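PDB 3MPP: botulinum neurotoxin type G, which targets nerve cells through its heavy chain, whose receptor-binding domain adheres to the cell surface, so that the protease light chain can be translocated into the host cytosol. Local coordinates for residues 33-38 with 231-236; 68-73 with 214-219; 137-142 with 159-164. The protein carries 4 engineered substitutions. All blocks are in the same frame, centred on the assembly; numbering follows the deposited sequence. Where two conformers were deposited one is given.

Contact 1 (33-38 with 231-236); sequences NDIGNG and GNPLRY
At the joint between the two halves of the receptor-binding domain, Ile35, on the loop linking strands 30-33 and 39-43 of the N-terminal half, rests on Pro233 and Arg235 of the C-terminal half. Its two branches divide the work. CG2, placed anti to the backbone N (chi1 -60° for CG1), meets the CG-CD edge of the pyrrolidine ring, 3.4 Å from both CG and CD of Pro233, tighter than ordinary carbon contact. The other branch meets the terminal nitrogen NH2 at the edge of the Arg235 guanidinium: Ile35 CG1 is 3.7 Å from Arg235 NH2, near the plane of the group, and Ile35 CD1 is 3.9 Å from the same nitrogen. The arginine gets there with a chain extended from CG to NE. No hydrogen bond crosses this surface contact. Behind Ile35 an Asx turn shapes the loop, with Ile35 N donating to Asn33 OD1 at 3.1 Å from 31° off the carbonyl plane. Asn232 OD1 accepts from Trp143 NE1 and Gln39 NE2, both in the N-terminal half, a polar link beside the apolar one. Such loop-to-loop packing forms part of the junction between the jelly-roll and beta-trefoil subdomains of a clostridial neurotoxin binding domain.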
# COMPACT_ATOMS: atom_id res chain seq x y z
N ASN A 33 10.16 -3.27 12.23
CA ASN A 33 11.15 -3.29 11.17
C ASN A 33 11.65 -1.87 10.95
O ASN A 33 11.00 -0.92 11.39
CB ASN A 33 10.61 -3.93 9.89
CG ASN A 33 9.52 -3.11 9.23
OD1 ASN A 33 9.66 -1.90 9.06
ND2 ASN A 33 8.43 -3.77 8.86
N ASP A 34 12.80 -1.73 10.30
CA ASP A 34 13.39 -0.41 10.10
C ASP A 34 13.12 0.19 8.72
O ASP A 34 13.88 1.04 8.25
CB ASP A 34 14.89 -0.45 10.38
CG ASP A 34 15.58 -1.64 9.71
OD1 ASP A 34 15.21 -1.99 8.57
OD2 ASP A 34 16.49 -2.22 10.34
N ILE A 35 12.05 -0.25 8.05
CA ILE A 35 11.67 0.35 6.77
C ILE A 35 11.20 1.78 7.03
O ILE A 35 10.37 2.00 7.89
CB ILE A 35 10.53 -0.42 6.10
CG1 ILE A 35 10.95 -1.87 5.82
CG2 ILE A 35 10.11 0.30 4.81
CD1 ILE A 35 9.78 -2.78 5.41
N GLY A 36 11.73 2.74 6.28
CA GLY A 36 11.38 4.12 6.56
C GLY A 36 11.86 4.47 7.96
O GLY A 36 13.05 4.40 8.23
N ASN A 37 10.97 4.80 8.88
CA ASN A 37 11.45 5.13 10.22
C ASN A 37 10.57 4.88 11.43
O ASN A 37 10.37 5.81 12.21
CB ASN A 37 11.90 6.59 10.25
CG ASN A 37 10.74 7.55 10.10
OD1 ASN A 37 10.77 8.68 10.60
ND2 ASN A 37 9.69 7.11 9.42
N GLY A 38 10.03 3.68 11.64
CA GLY A 38 10.01 2.57 10.71
C GLY A 38 8.58 2.03 10.80
O GLY A 38 7.63 2.79 10.59
N GLY A 231 2.38 -1.41 -0.62
CA GLY A 231 2.93 -0.13 -0.18
C GLY A 231 4.26 -0.21 0.54
O GLY A 231 4.69 0.79 1.12
N ASN A 232 4.90 -1.38 0.54
CA ASN A 232 6.26 -1.51 1.07
C ASN A 232 7.31 -1.33 -0.02
O ASN A 232 7.01 -1.45 -1.21
CB ASN A 232 6.43 -2.87 1.74
CG ASN A 232 5.75 -2.94 3.08
OD1 ASN A 232 5.70 -1.94 3.81
ND2 ASN A 232 5.21 -4.10 3.42
N PRO A 233 8.56 -1.04 0.38
CA PRO A 233 9.60 -0.91 -0.65
C PRO A 233 9.68 -2.11 -1.60
O PRO A 233 9.56 -3.27 -1.19
CB PRO A 233 10.89 -0.80 0.16
CG PRO A 233 10.43 -0.14 1.47
CD PRO A 233 9.07 -0.75 1.73
N LEU A 234 9.87 -1.82 -2.88
CA LEU A 234 10.08 -2.83 -3.89
C LEU A 234 11.48 -3.42 -3.72
O LEU A 234 12.43 -2.68 -3.49
CB LEU A 234 9.96 -2.18 -5.27
CG LEU A 234 9.82 -3.11 -6.48
CD1 LEU A 234 8.54 -3.94 -6.41
CD2 LEU A 234 9.86 -2.27 -7.76
N ARG A 235 11.62 -4.74 -3.88
CA ARG A 235 12.92 -5.39 -3.65
C ARG A 235 13.40 -6.32 -4.76
O ARG A 235 12.61 -6.89 -5.50
CB ARG A 235 12.88 -6.16 -2.32
CG ARG A 235 12.73 -5.20 -1.13
CD ARG A 235 12.78 -5.85 0.23
NE ARG A 235 12.35 -4.88 1.24
CZ ARG A 235 13.17 -4.18 2.01
NH1 ARG A 235 14.49 -4.35 1.92
NH2 ARG A 235 12.68 -3.32 2.89
N TYR A 236 14.72 -6.47 -4.84
CA TYR A 236 15.34 -7.44 -5.73
C TYR A 236 15.17 -8.84 -5.17
O TYR A 236 14.91 -9.00 -3.98
CB TYR A 236 16.83 -7.15 -5.87
CG TYR A 236 17.14 -5.91 -6.65
CD1 TYR A 236 17.05 -5.92 -8.04
CD2 TYR A 236 17.52 -4.72 -6.02
CE1 TYR A 236 17.32 -4.78 -8.78
CE2 TYR A 236 17.79 -3.57 -6.75
CZ TYR A 236 17.69 -3.62 -8.15
OH TYR A 236 17.96 -2.52 -8.93

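Contact 2 (68-73 with 214-219); sequences SINFWV and EERYKI. Engineered in segment 214-219: Glu214 (natural residue Ser), Glu215 (natural residue Ser), Arg216 (natural residue Leu), Lys218 (natural residue Trp).
Aromatic contact carries most of this strand-to-helix packing: the six-membered ring of Trp72, on strand 67-74, meets the ring of Tyr217, on helix 210-220. The planes are nearly parallel, 11° apart, but slid so far that the rings barely overlap, with centroids 5.7 Å from each other. The touching sides are the far end of the indole and one flank of the phenol. Trp72 CH2 lies 3.7 Å from Tyr217 CE1, and Trp72 CZ2 3.9 Å from Tyr217 CD1. On the helix, CG of Tyr217 is anti to the backbone N (chi1 173°), which brings the phenol round to the indole. Strand 67-74 runs between 144-150 and 195-204 in a sheet of the concanavalin-like jelly roll, and helix 210-220, which comes after strand 195-204 in the chain, lies against that sheet.

The indole has further partners outside the pair. Trp72 NE1 donates to Gln220 OE1, farther along the same helix, while Lys199 makes a cation-pi contact with the tryptophan. A looser contact is made by the aliphatic part of the engineered Arg216, whose CD approaches the Asn70 side chain. Within the helix, the engineered residues Lys218 and Glu215 form a salt bridge, NZ to OE1 3.4 Å.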
# COMPACT_ATOMS: atom_id res chain seq x y z
N SER A 68 -4.69 17.20 15.97
CA SER A 68 -4.78 16.30 14.82
C SER A 68 -3.97 15.05 15.09
O SER A 68 -2.93 15.10 15.73
CB SER A 68 -4.25 16.99 13.57
OG SER A 68 -4.87 18.25 13.36
N ILE A 69 -4.48 13.93 14.59
CA ILE A 69 -3.79 12.65 14.68
C ILE A 69 -3.51 12.17 13.27
O ILE A 69 -4.40 12.22 12.41
CB ILE A 69 -4.68 11.59 15.36
CG1 ILE A 69 -5.07 12.03 16.76
CG2 ILE A 69 -3.97 10.24 15.39
CD1 ILE A 69 -3.89 12.30 17.66
N ASN A 70 -2.28 11.72 13.03
CA ASN A 70 -1.88 11.22 11.71
C ASN A 70 -1.04 9.97 11.86
O ASN A 70 -0.14 9.90 12.69
CB ASN A 70 -1.12 12.31 10.93
CG ASN A 70 -0.44 11.79 9.65
OD1 ASN A 70 -1.10 11.27 8.74
ND2 ASN A 70 0.87 11.96 9.58
N PHE A 71 -1.37 8.95 11.07
CA PHE A 71 -0.59 7.73 11.01
C PHE A 71 -1.05 6.93 9.80
O PHE A 71 -2.11 7.20 9.23
CB PHE A 71 -0.73 6.91 12.29
CG PHE A 71 -2.12 6.42 12.55
CD1 PHE A 71 -2.52 5.16 12.12
CD2 PHE A 71 -3.04 7.21 13.22
CE1 PHE A 71 -3.82 4.71 12.35
CE2 PHE A 71 -4.32 6.77 13.45
CZ PHE A 71 -4.72 5.51 13.01
N TRP A 72 -0.24 5.96 9.41
CA TRP A 72 -0.62 5.05 8.33
C TRP A 72 -0.89 3.72 8.98
O TRP A 72 -0.29 3.40 10.01
CB TRP A 72 0.52 4.91 7.32
CG TRP A 72 0.87 6.16 6.58
CD1 TRP A 72 1.23 7.38 7.11
CD2 TRP A 72 0.95 6.31 5.15
NE1 TRP A 72 1.51 8.27 6.09
CE2 TRP A 72 1.34 7.64 4.89
CE3 TRP A 72 0.70 5.44 4.08
CZ2 TRP A 72 1.50 8.12 3.58
CZ3 TRP A 72 0.88 5.93 2.78
CH2 TRP A 72 1.27 7.25 2.55
N VAL A 73 -1.79 2.95 8.39
CA VAL A 73 -2.18 1.66 8.95
C VAL A 73 -2.23 0.60 7.84
O VAL A 73 -2.52 0.92 6.69
CB VAL A 73 -3.55 1.76 9.67
CG1 VAL A 73 -4.66 2.11 8.68
CG2 VAL A 73 -3.88 0.49 10.42
N GLU A 214 -2.79 17.39 2.78
CA GLU A 214 -2.35 16.91 1.48
C GLU A 214 -0.84 16.97 1.34
O GLU A 214 -0.21 16.06 0.79
CB GLU A 214 -3.01 17.72 0.36
CG GLU A 214 -2.35 17.53 -1.01
CD GLU A 214 -2.38 16.09 -1.47
OE1 GLU A 214 -3.24 15.33 -0.97
OE2 GLU A 214 -1.56 15.72 -2.33
N GLU A 215 -0.25 18.06 1.82
CA GLU A 215 1.19 18.23 1.69
C GLU A 215 1.94 17.22 2.55
O GLU A 215 2.92 16.63 2.10
CB GLU A 215 1.61 19.67 2.02
CG GLU A 215 0.95 20.71 1.11
CD GLU A 215 1.07 20.36 -0.37
OE1 GLU A 215 2.16 19.93 -0.81
OE2 GLU A 215 0.06 20.51 -1.10
N ARG A 216 1.48 17.02 3.78
CA ARG A 216 2.11 16.05 4.66
C ARG A 216 2.01 14.64 4.07
O ARG A 216 2.87 13.79 4.31
CB ARG A 216 1.49 16.09 6.05
CG ARG A 216 2.40 15.59 7.15
CD ARG A 216 1.99 16.15 8.50
NE ARG A 216 1.86 17.61 8.47
CZ ARG A 216 2.88 18.46 8.61
NH1 ARG A 216 4.11 18.00 8.79
NH2 ARG A 216 2.67 19.76 8.57
N TYR A 217 0.96 14.41 3.30
CA TYR A 217 0.77 13.13 2.63
C TYR A 217 1.84 12.94 1.55
O TYR A 217 2.50 11.90 1.50
CB TYR A 217 -0.62 13.06 2.02
CG TYR A 217 -0.86 11.83 1.16
CD1 TYR A 217 -0.97 10.58 1.73
CD2 TYR A 217 -0.98 11.94 -0.21
CE1 TYR A 217 -1.19 9.45 0.95
CE2 TYR A 217 -1.21 10.82 -1.00
CZ TYR A 217 -1.32 9.59 -0.41
OH TYR A 217 -1.54 8.47 -1.19
N LYS A 218 1.99 13.94 0.69
CA LYS A 218 2.96 13.86 -0.39
C LYS A 218 4.36 13.65 0.17
O LYS A 218 5.14 12.86 -0.36
CB LYS A 218 2.89 15.09 -1.30
CG LYS A 218 1.55 15.24 -1.99
CD LYS A 218 1.59 16.24 -3.14
CE LYS A 218 1.43 17.67 -2.65
NZ LYS A 218 1.20 18.63 -3.77
N ILE A 219 4.67 14.37 1.24
CA ILE A 219 5.95 14.21 1.93
C ILE A 219 6.13 12.80 2.50
O ILE A 219 7.17 12.18 2.31
CB ILE A 219 6.13 15.25 3.06
CG1 ILE A 219 6.74 16.55 2.51
CG2 ILE A 219 7.02 14.70 4.16
CD1 ILE A 219 5.83 17.35 1.60

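Contact 3 (137-142 with 159-164); sequences SDYINK and YINGSL
Two tight turns of the N-terminal jelly roll meet here: the type II turn from Tyr139 to Lys142, leading into strand 144-150, and the type I' turn from Ile160 to Ser163, which joins strands 156-160 and 163-168. Tyr139 spans the distance between them. Its CE1 touches Ile160 CG2 at 3.7 Å, the methyl coming obliquely to the ring near its hydroxyl end. That methyl stands anti to the backbone N of Ile160 (chi1 -63° for CG1), while the phenol of Tyr139 reaches across from a bond that does not itself point at the hairpin. Phe128 and Phe144 each meet the Tyr139 ring edge-to-face, and CB of Asp138 lies over one of its faces, offset toward the rim.

No direct hydrogen bond joins the two turns, but one water does. It lies 2.6 Å from Tyr139 OH and accepts from Asn161 ND2 at 3.2 Å. The other end of that amide, Asn161 OD1, takes the backbone N of Ser145, so both ends of the side chain are bonded and its rotation is fixed.

The loop of Tyr139 is braced from within. Ser137 OG receives two backbone N-H groups, that of Ile140 almost straight (2.9 Å, 177°) and that of Tyr139 more bent (158°), forming an ST motif and an ST turn. The extended side chain of Lys142 runs back along the loop, and NZ gives a 2.9 Å bond to Ser137 O; Phe229 adds a cation-pi contact to this lysine. In the hairpin, Ile160 and Ser163 exchange backbone bonds in both directions, N to O, around the positive-phi pair Asn161 and Gly162. A two-residue type I' turn of this kind is the classic close of a tight beta-hairpin, here packed against a neighbouring loop of the jelly roll.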
# COMPACT_ATOMS: atom_id res chain seq x y z
N SER A 137 -9.11 -3.68 -4.37
CA SER A 137 -9.24 -2.68 -3.33
C SER A 137 -7.97 -1.84 -3.17
O SER A 137 -6.88 -2.39 -3.13
CB SER A 137 -9.52 -3.38 -2.00
OG SER A 137 -9.44 -2.46 -0.93
N ASP A 138 -8.12 -0.52 -3.04
CA ASP A 138 -7.00 0.36 -2.74
C ASP A 138 -6.67 0.34 -1.24
O ASP A 138 -5.74 1.02 -0.80
CB ASP A 138 -7.35 1.81 -3.11
CG ASP A 138 -7.62 2.00 -4.60
OD1 ASP A 138 -7.48 1.04 -5.38
OD2 ASP A 138 -7.98 3.12 -5.00
N TYR A 139 -7.41 -0.44 -0.45
CA TYR A 139 -7.29 -0.36 1.01
C TYR A 139 -6.98 -1.69 1.72
O TYR A 139 -6.18 -1.74 2.65
CB TYR A 139 -8.55 0.27 1.61
CG TYR A 139 -8.84 1.63 1.03
CD1 TYR A 139 -8.14 2.74 1.47
CD2 TYR A 139 -9.81 1.80 0.04
CE1 TYR A 139 -8.37 4.01 0.93
CE2 TYR A 139 -10.07 3.08 -0.50
CZ TYR A 139 -9.33 4.17 -0.05
OH TYR A 139 -9.55 5.43 -0.55
N ILE A 140 -7.64 -2.76 1.30
CA ILE A 140 -7.47 -4.05 1.98
C ILE A 140 -6.02 -4.53 1.99
O ILE A 140 -5.43 -4.72 0.93
CB ILE A 140 -8.39 -5.13 1.39
CG1 ILE A 140 -9.85 -4.69 1.56
CG2 ILE A 140 -8.19 -6.46 2.11
CD1 ILE A 140 -10.87 -5.62 0.89
N ASN A 141 -5.47 -4.70 3.19
CA ASN A 141 -4.08 -5.16 3.39
C ASN A 141 -2.99 -4.22 2.86
O ASN A 141 -1.82 -4.61 2.74
CB ASN A 141 -3.86 -6.56 2.79
CG ASN A 141 -2.66 -7.27 3.42
OD1 ASN A 141 -2.47 -7.20 4.64
ND2 ASN A 141 -1.85 -7.94 2.59
N LYS A 142 -3.38 -2.99 2.54
CA LYS A 142 -2.44 -2.02 1.96
C LYS A 142 -2.21 -0.87 2.92
O LYS A 142 -3.14 -0.43 3.59
CB LYS A 142 -3.02 -1.43 0.67
CG LYS A 142 -3.25 -2.46 -0.43
CD LYS A 142 -3.66 -1.81 -1.74
CE LYS A 142 -3.80 -2.89 -2.80
NZ LYS A 142 -4.19 -2.42 -4.15
N TYR A 159 -9.40 12.45 7.10
CA TYR A 159 -8.77 12.47 5.80
C TYR A 159 -8.18 11.09 5.54
O TYR A 159 -7.59 10.50 6.43
CB TYR A 159 -7.65 13.49 5.79
CG TYR A 159 -8.12 14.91 5.98
CD1 TYR A 159 -8.23 15.77 4.90
CD2 TYR A 159 -8.43 15.39 7.24
CE1 TYR A 159 -8.66 17.07 5.06
CE2 TYR A 159 -8.86 16.70 7.42
CZ TYR A 159 -8.97 17.53 6.33
OH TYR A 159 -9.40 18.83 6.50
N ILE A 160 -8.32 10.60 4.31
CA ILE A 160 -7.70 9.35 3.93
C ILE A 160 -6.80 9.57 2.72
O ILE A 160 -7.25 10.10 1.69
CB ILE A 160 -8.75 8.28 3.59
CG1 ILE A 160 -9.60 7.96 4.82
CG2 ILE A 160 -8.07 7.01 3.04
CD1 ILE A 160 -8.86 7.18 5.90
N ASN A 161 -5.53 9.19 2.85
CA ASN A 161 -4.56 9.41 1.78
C ASN A 161 -4.59 10.87 1.32
O ASN A 161 -4.63 11.17 0.12
CB ASN A 161 -4.78 8.44 0.63
CG ASN A 161 -4.23 7.03 0.93
OD1 ASN A 161 -3.41 6.85 1.84
ND2 ASN A 161 -4.68 6.05 0.17
N GLY A 162 -4.59 11.77 2.29
CA GLY A 162 -4.50 13.20 2.01
C GLY A 162 -5.79 13.88 1.62
O GLY A 162 -5.82 15.10 1.47
N SER A 163 -6.87 13.12 1.45
CA SER A 163 -8.12 13.68 0.96
C SER A 163 -9.25 13.60 2.00
O SER A 163 -9.41 12.59 2.67
CB SER A 163 -8.53 12.98 -0.34
OG SER A 163 -9.88 13.26 -0.68
N LEU A 164 -10.00 14.69 2.16
CA LEU A 164 -11.10 14.73 3.11
C LEU A 164 -12.14 13.67 2.75
O LEU A 164 -12.59 13.61 1.61
CB LEU A 164 -11.75 16.12 3.11
CG LEU A 164 -12.34 16.71 4.41
CD1 LEU A 164 -13.14 17.98 4.10
CD2 LEU A 164 -13.20 15.71 5.16
O HOH W 1 -7.44 6.63 -1.39

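How the contacts relate
Contact 1 is a surface contact between the two halves of the binding domain, whereas contacts 2 and 3 are partly buried and both reach the jelly-roll sheet that contains strands 67-74, 144-150 and 156-160. Contacts 2 and 3 touch directly: the Tyr217 ring packs on the hairpin turn, with CE1 3.5 Å from Asn161 CA, and their centres are about 11 Å apart. Contact 1 touches neither, its centre lying about 17 Å from that of contact 2 and about 18 Å from that of contact 3. Chemistry changes with place: aliphatic against proline and guanidinium at the joint, ring beside ring between helix and sheet, and phenol, methyl and bridging water between the turns.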